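Local coordinates for protein thiamin pyrophosphokinase (Geobacillus thermodenitrificans, PDB 3K94) that probably catalyses the transfer of a pyrophosphate group from ATP to thiamin, forming thiamin diphosphate, as a thiamin pyrophosphokinase, at residues 130-136 / 204-210; 161-167 / 195-201. Residue numbers count along the deposited sequence, not the author numbering.

Interaction 1 of 2, residues 130-136 / 204-210; sequences QNVLTVH and LMMIRSS
Build 131-136 and 204-209 as extended antiparallel strands, axes 4.7 Å apart at closest approach and directions at 160°. The register runs from N131-S209 to H136-L204. The hydrogen-bonded pairs are V132-R208 (V132 N–R208 O 2.9 Å, R208 N–V132 O 3.1 Å), T134-M206 (T134 N–M206 O 3.0 Å, M206 N–T134 O 2.9 Å) and H136-L204 (H136 N–L204 O 2.8 Å, L204 N–H136 O 3.0 Å). S210 N reaches Q130 O at 2.9 Å, and the Q130 side chain closes this end of the pair, NE2 to S210 O 3.0 Å.

Apolar contacts gather on the face of L133, V135, M205 and I207: with L133 t,t and I207 m,t, L133 CG lies 3.8 Å from I207 CG1, and L133 CD1 4.0 Å from SE of selenomethionine M205. On the other face V132 CG1 sits 3.6 Å from R208 CB, and selenomethionine M206, its side chain t,t, has CE 3.7 Å from T134 OG1 and 4.0 Å from H136 CE1.

The pair lies in the antiparallel part of a large mixed sheet: 131-136 also pairs with 125-128, and 204-209 with 151-156. Helix 106-118 covers L133 and V135, while L106 and D107 of the second subunit hydrogen-bond N131 and S209 respectively.

Interaction 2 of 2, residues 161-167 / 195-201; sequences VAEFTLT and GTFSFSE
T167 and T196 lose the most surface here, followed by A162. T167 and T196 (both chi1 p) form an antiparallel hydrogen-bonded pair, T167 N–T196 O 3.0 Å and T196 N–T167 O 3.1 Å, and their hydroxyls, T167 OG1 and T196 OG1, hydrogen-bond at 2.6 Å. Water 2 links T196 OG1 to T165 O, 2.8 Å from each. At G195 a CB would run into T167 O. Beyond the non-hydrogen-bonded pair L166-F197, the next hydrogen-bonded pair is T165-S198, with T165 N–S198 O 2.9 Å and S198 N–T165 O 3.0 Å.

Strands 165-167 and 195-199 run antiparallel at 174°, 4.7 Å apart at closest approach; 165-167 is an outer strand of a three-stranded sheet whose third member is 139-144, in the thiamin-binding region of the family. On the face of L166 and F197, L166 CD2 packs 3.5 Å from F197 CB; F164, from the adjoining loop, brings CE1 to 4.0 Å from F197 CB. F164 touches L204 and F197 touches M206 of strand 204-209.

A162 lies past a break in the pairing, where E163 takes positive phi (48°, psi 46°). A162 O accepts S200 N at 3.0 Å, and A162 N gives to E201 O at 3.1 Å.

From the N terminus the chain lays down the parallel strands and helices of the catalytic part, turns from 125-128 into 131-136, and so opens the loop of interaction 1. It passes into the small sheet as 139-144, returns to the large one as 151-156, and crosses again to 161-167. After 27 more residues, none of them helical, 195-201 closes the inner loop, interaction 2. The chain then turns into 204-210 and closes the outer loop, so the second contact lies within the first. The large sheet meets the small sheet and its adjoining loop where L204 CD2 touches F164 CE1 at 3.4 Å and M206 SE approaches F197 CE1 at 3.7 Å, a sandwich-like packing of apolar side chains.

Interaction 1 of 2, residues 130-136 / 204-210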
loop_
_atom_site.group_PDB
_atom_site.type_symbol
_atom_site.label_atom_id
_atom_site.label_comp_id
_atom_site.label_asym_id
_atom_site.label_seq_id
_atom_site.Cartn_x
_atom_site.Cartn_y
_atom_site.Cartn_z
ATOM N N GLN B 130 7.301 7.457 6.602
ATOM C CA GLN B 130 6.787 8.454 5.660
ATOM C C GLN B 130 5.276 8.620 5.674
ATOM O O GLN B 130 4.735 9.432 4.896
ATOM C CB GLN B 130 7.156 8.058 4.221
ATOM C CG GLN B 130 8.487 8.504 3.759
ATOM C CD GLN B 130 8.710 8.161 2.291
ATOM O OE1 GLN B 130 9.214 7.089 1.969
ATOM N NE2 GLN B 130 8.328 9.073 1.398
ATOM N N ASN B 131 4.589 7.839 6.506
ATOM C CA ASN B 131 3.134 7.771 6.435
ATOM C C ASN B 131 2.476 7.514 7.767
ATOM O O ASN B 131 3.037 6.850 8.623
ATOM C CB ASN B 131 2.702 6.617 5.532
ATOM C CG ASN B 131 3.249 6.728 4.119
ATOM O OD1 ASN B 131 2.605 7.300 3.244
ATOM N ND2 ASN B 131 4.430 6.162 3.889
ATOM N N VAL B 132 1.252 7.993 7.901
ATOM C CA VAL B 132 0.358 7.487 8.912
ATOM C C VAL B 132 -0.954 7.232 8.194
ATOM O O VAL B 132 -1.491 8.104 7.529
ATOM C CB VAL B 132 0.182 8.454 10.113
ATOM C CG1 VAL B 132 -0.176 9.843 9.623
ATOM C CG2 VAL B 132 -0.899 7.942 11.038
ATOM N N LEU B 133 -1.451 6.010 8.311
ATOM C CA LEU B 133 -2.658 5.617 7.602
ATOM C C LEU B 133 -3.712 5.226 8.618
ATOM O O LEU B 133 -3.416 4.531 9.591
ATOM C CB LEU B 133 -2.353 4.476 6.610
ATOM C CG LEU B 133 -3.471 3.916 5.719
ATOM C CD1 LEU B 133 -2.868 3.185 4.536
ATOM C CD2 LEU B 133 -4.386 2.976 6.513
ATOM N N THR B 134 -4.927 5.723 8.406
ATOM C CA THR B 134 -6.045 5.488 9.302
ATOM C C THR B 134 -7.329 5.337 8.489
ATOM O O THR B 134 -7.438 5.855 7.373
ATOM C CB THR B 134 -6.242 6.649 10.316
ATOM O OG1 THR B 134 -6.377 7.903 9.621
ATOM C CG2 THR B 134 -5.078 6.734 11.288
ATOM N N VAL B 135 -8.301 4.625 9.052
ATOM C CA VAL B 135 -9.618 4.507 8.428
ATOM C C VAL B 135 -10.672 4.961 9.433
ATOM O O VAL B 135 -10.475 4.836 10.644
ATOM C CB VAL B 135 -9.905 3.065 7.934
ATOM C CG1 VAL B 135 -8.825 2.612 6.938
ATOM C CG2 VAL B 135 -9.977 2.120 9.105
ATOM N N HIS B 136 -11.786 5.487 8.937
ATOM C CA HIS B 136 -12.747 6.164 9.806
ATOM C C HIS B 136 -14.204 5.875 9.461
ATOM O O HIS B 136 -14.574 5.764 8.286
ATOM C CB HIS B 136 -12.522 7.681 9.751
ATOM C CG HIS B 136 -11.160 8.100 10.195
ATOM N ND1 HIS B 136 -10.119 8.308 9.315
ATOM C CD2 HIS B 136 -10.659 8.331 11.431
ATOM C CE1 HIS B 136 -9.038 8.658 9.990
ATOM N NE2 HIS B 136 -9.336 8.666 11.277
ATOM N N LEU B 204 -14.086 6.025 5.329
ATOM C CA LEU B 204 -13.110 6.863 4.643
ATOM C C LEU B 204 -11.693 6.636 5.137
ATOM O O LEU B 204 -11.448 6.560 6.346
ATOM C CB LEU B 204 -13.475 8.333 4.829
ATOM C CG LEU B 204 -12.616 9.361 4.104
ATOM C CD1 LEU B 204 -13.020 9.406 2.637
ATOM C CD2 LEU B 204 -12.777 10.735 4.736
HETATM N N MSE B 205 -10.758 6.551 4.200
HETATM C CA MSE B 205 -9.358 6.386 4.547
HETATM C C MSE B 205 -8.619 7.709 4.491
HETATM O O MSE B 205 -8.756 8.457 3.528
HETATM C CB MSE B 205 -8.693 5.378 3.605
HETATM C CG MSE B 205 -7.207 5.224 3.844
HETATM SE SE MSE B 205 -6.347 3.864 2.701
HETATM C CE MSE B 205 -7.091 4.376 0.980
HETATM N N MSE B 206 -7.834 8.002 5.524
HETATM C CA MSE B 206 -6.928 9.144 5.460
HETATM C C MSE B 206 -5.470 8.714 5.480
HETATM O O MSE B 206 -5.072 7.897 6.298
HETATM C CB MSE B 206 -7.168 10.139 6.596
HETATM C CG MSE B 206 -6.176 11.313 6.553
HETATM SE SE MSE B 206 -6.415 12.691 7.952
HETATM C CE MSE B 206 -6.307 11.558 9.559
ATOM N N ILE B 207 -4.677 9.268 4.570
ATOM C CA ILE B 207 -3.238 9.091 4.634
ATOM C C ILE B 207 -2.545 10.446 4.732
ATOM O O ILE B 207 -2.766 11.322 3.902
ATOM C CB ILE B 207 -2.703 8.304 3.428
ATOM C CG1 ILE B 207 -3.294 6.890 3.418
ATOM C CG2 ILE B 207 -1.174 8.248 3.479
ATOM C CD1 ILE B 207 -3.161 6.164 2.071
ATOM N N ARG B 208 -1.746 10.624 5.780
ATOM C CA ARG B 208 -0.894 11.799 5.903
ATOM C C ARG B 208 0.504 11.323 5.629
ATOM O O ARG B 208 0.950 10.331 6.198
ATOM C CB ARG B 208 -0.981 12.428 7.302
ATOM C CG ARG B 208 -2.374 12.883 7.710
ATOM C CD ARG B 208 -2.373 13.490 9.116
ATOM N NE ARG B 208 -1.771 14.823 9.132
ATOM C CZ ARG B 208 -1.663 15.609 10.206
ATOM N NH1 ARG B 208 -2.116 15.220 11.396
ATOM N NH2 ARG B 208 -1.085 16.794 10.087
ATOM N N SER B 209 1.207 12.005 4.742
ATOM C CA SER B 209 2.503 11.511 4.346
ATOM C C SER B 209 3.530 12.619 4.190
ATOM O O SER B 209 3.208 13.801 4.274
ATOM C CB SER B 209 2.387 10.713 3.043
ATOM O OG SER B 209 1.803 11.487 2.003
ATOM N N SER B 210 4.766 12.211 3.948
ATOM C CA SER B 210 5.857 13.127 3.696
ATOM C C SER B 210 6.753 12.510 2.626
ATOM O O SER B 210 6.612 11.337 2.301
ATOM C CB SER B 210 6.654 13.345 4.979
ATOM O OG SER B 210 8.008 13.602 4.682
#

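Interaction 2 of 2, residues 161-167 / 195-201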
loop_
_atom_site.group_PDB
_atom_site.type_symbol
_atom_site.label_atom_id
_atom_site.label_comp_id
_atom_site.label_asym_id
_atom_site.label_seq_id
_atom_site.Cartn_x
_atom_site.Cartn_y
_atom_site.Cartn_z
ATOM N N VAL B 161 -19.348 8.295 0.228
ATOM C CA VAL B 161 -19.091 8.974 1.489
ATOM C C VAL B 161 -19.831 10.301 1.441
ATOM O O VAL B 161 -19.539 11.147 0.595
ATOM C CB VAL B 161 -17.593 9.228 1.698
ATOM C CG1 VAL B 161 -17.376 10.276 2.787
ATOM C CG2 VAL B 161 -16.864 7.914 2.038
ATOM N N ALA B 162 -20.802 10.477 2.331
ATOM C CA ALA B 162 -21.681 11.644 2.251
ATOM C C ALA B 162 -21.253 12.785 3.153
ATOM O O ALA B 162 -20.602 12.575 4.184
ATOM C CB ALA B 162 -23.128 11.253 2.536
ATOM N N GLU B 163 -21.638 13.987 2.730
ATOM C CA GLU B 163 -21.426 15.231 3.453
ATOM C C GLU B 163 -20.000 15.385 3.955
ATOM O O GLU B 163 -19.767 15.765 5.098
ATOM C CB GLU B 163 -22.426 15.376 4.602
ATOM C CG GLU B 163 -23.884 15.262 4.184
ATOM C CD GLU B 163 -24.826 15.337 5.376
ATOM O OE1 GLU B 163 -24.607 16.202 6.251
ATOM O OE2 GLU B 163 -25.776 14.531 5.449
ATOM N N PHE B 164 -19.041 15.091 3.088
ATOM C CA PHE B 164 -17.650 15.282 3.440
ATOM C C PHE B 164 -17.342 16.779 3.579
ATOM O O PHE B 164 -17.619 17.564 2.677
ATOM C CB PHE B 164 -16.753 14.622 2.403
ATOM C CG PHE B 164 -15.319 14.628 2.781
ATOM C CD1 PHE B 164 -14.894 13.955 3.919
ATOM C CD2 PHE B 164 -14.387 15.309 2.017
ATOM C CE1 PHE B 164 -13.563 13.964 4.283
ATOM C CE2 PHE B 164 -13.053 15.304 2.372
ATOM C CZ PHE B 164 -12.642 14.623 3.509
ATOM N N THR B 165 -16.773 17.170 4.717
ATOM C CA THR B 165 -16.521 18.580 5.000
ATOM C C THR B 165 -15.160 18.777 5.652
ATOM O O THR B 165 -14.803 18.067 6.594
ATOM C CB THR B 165 -17.614 19.159 5.920
ATOM O OG1 THR B 165 -18.879 19.094 5.251
ATOM C CG2 THR B 165 -17.297 20.607 6.311
ATOM N N LEU B 166 -14.388 19.724 5.130
ATOM C CA LEU B 166 -13.074 20.031 5.687
ATOM C C LEU B 166 -13.035 21.448 6.235
ATOM O O LEU B 166 -13.659 22.340 5.670
ATOM C CB LEU B 166 -11.982 19.901 4.625
ATOM C CG LEU B 166 -11.725 18.557 3.943
ATOM C CD1 LEU B 166 -10.732 18.755 2.792
ATOM C CD2 LEU B 166 -11.195 17.542 4.949
ATOM N N THR B 167 -12.313 21.641 7.343
ATOM C CA THR B 167 -11.957 22.981 7.813
ATOM C C THR B 167 -10.441 23.047 8.042
ATOM O O THR B 167 -9.841 22.077 8.504
ATOM C CB THR B 167 -12.738 23.401 9.102
ATOM O OG1 THR B 167 -12.261 22.668 10.241
ATOM C CG2 THR B 167 -14.268 23.183 8.941
ATOM N N GLY B 195 -7.319 21.494 12.054
ATOM C CA GLY B 195 -8.478 21.437 11.184
ATOM C C GLY B 195 -9.333 20.233 11.500
ATOM O O GLY B 195 -9.016 19.468 12.408
ATOM N N THR B 196 -10.420 20.071 10.754
ATOM C CA THR B 196 -11.293 18.921 10.918
ATOM C C THR B 196 -11.663 18.307 9.570
ATOM O O THR B 196 -11.601 18.978 8.528
ATOM C CB THR B 196 -12.604 19.324 11.621
ATOM O OG1 THR B 196 -13.220 20.386 10.894
ATOM C CG2 THR B 196 -12.334 19.809 13.034
ATOM N N PHE B 197 -12.022 17.027 9.594
ATOM C CA PHE B 197 -12.780 16.422 8.508
ATOM C C PHE B 197 -13.985 15.743 9.110
ATOM O O PHE B 197 -13.918 15.263 10.230
ATOM C CB PHE B 197 -11.944 15.461 7.628
ATOM C CG PHE B 197 -11.378 14.250 8.349
ATOM C CD1 PHE B 197 -10.209 14.350 9.093
ATOM C CD2 PHE B 197 -11.975 13.000 8.215
ATOM C CE1 PHE B 197 -9.662 13.232 9.737
ATOM C CE2 PHE B 197 -11.440 11.858 8.852
ATOM C CZ PHE B 197 -10.278 11.982 9.617
ATOM N N SER B 198 -15.096 15.727 8.385
ATOM C CA SER B 198 -16.286 15.059 8.886
ATOM C C SER B 198 -17.098 14.529 7.730
ATOM O O SER B 198 -17.001 15.025 6.611
ATOM C CB SER B 198 -17.138 16.010 9.743
ATOM O OG SER B 198 -17.728 17.040 8.957
ATOM N N PHE B 199 -17.906 13.518 8.004
ATOM C CA PHE B 199 -18.784 12.952 7.000
ATOM C C PHE B 199 -19.892 12.231 7.730
ATOM O O PHE B 199 -19.705 11.813 8.868
ATOM C CB PHE B 199 -18.028 12.020 6.030
ATOM C CG PHE B 199 -17.253 10.905 6.704
ATOM C CD1 PHE B 199 -16.013 11.153 7.283
ATOM C CD2 PHE B 199 -17.752 9.606 6.730
ATOM C CE1 PHE B 199 -15.290 10.131 7.900
ATOM C CE2 PHE B 199 -17.028 8.565 7.336
ATOM C CZ PHE B 199 -15.796 8.828 7.926
ATOM N N SER B 200 -21.043 12.086 7.080
ATOM C CA SER B 200 -22.221 11.550 7.760
ATOM C C SER B 200 -22.498 10.100 7.397
ATOM O O SER B 200 -23.208 9.402 8.113
ATOM C CB SER B 200 -23.455 12.396 7.427
ATOM O OG SER B 200 -23.824 12.198 6.075
ATOM N N GLU B 201 -21.955 9.651 6.272
ATOM C CA GLU B 201 -22.166 8.278 5.825
ATOM C C GLU B 201 -20.914 7.685 5.206
ATOM O O GLU B 201 -20.130 8.397 4.579
ATOM C CB GLU B 201 -23.284 8.205 4.791
ATOM C CG GLU B 201 -24.658 8.482 5.332
ATOM C CD GLU B 201 -25.727 8.241 4.291
ATOM O OE1 GLU B 201 -25.394 7.669 3.228
ATOM O OE2 GLU B 201 -26.893 8.622 4.534
HETATM O O HOH W 1 -20.127 16.610 7.477
HETATM O O HOH W 2 -14.964 19.180 9.137
#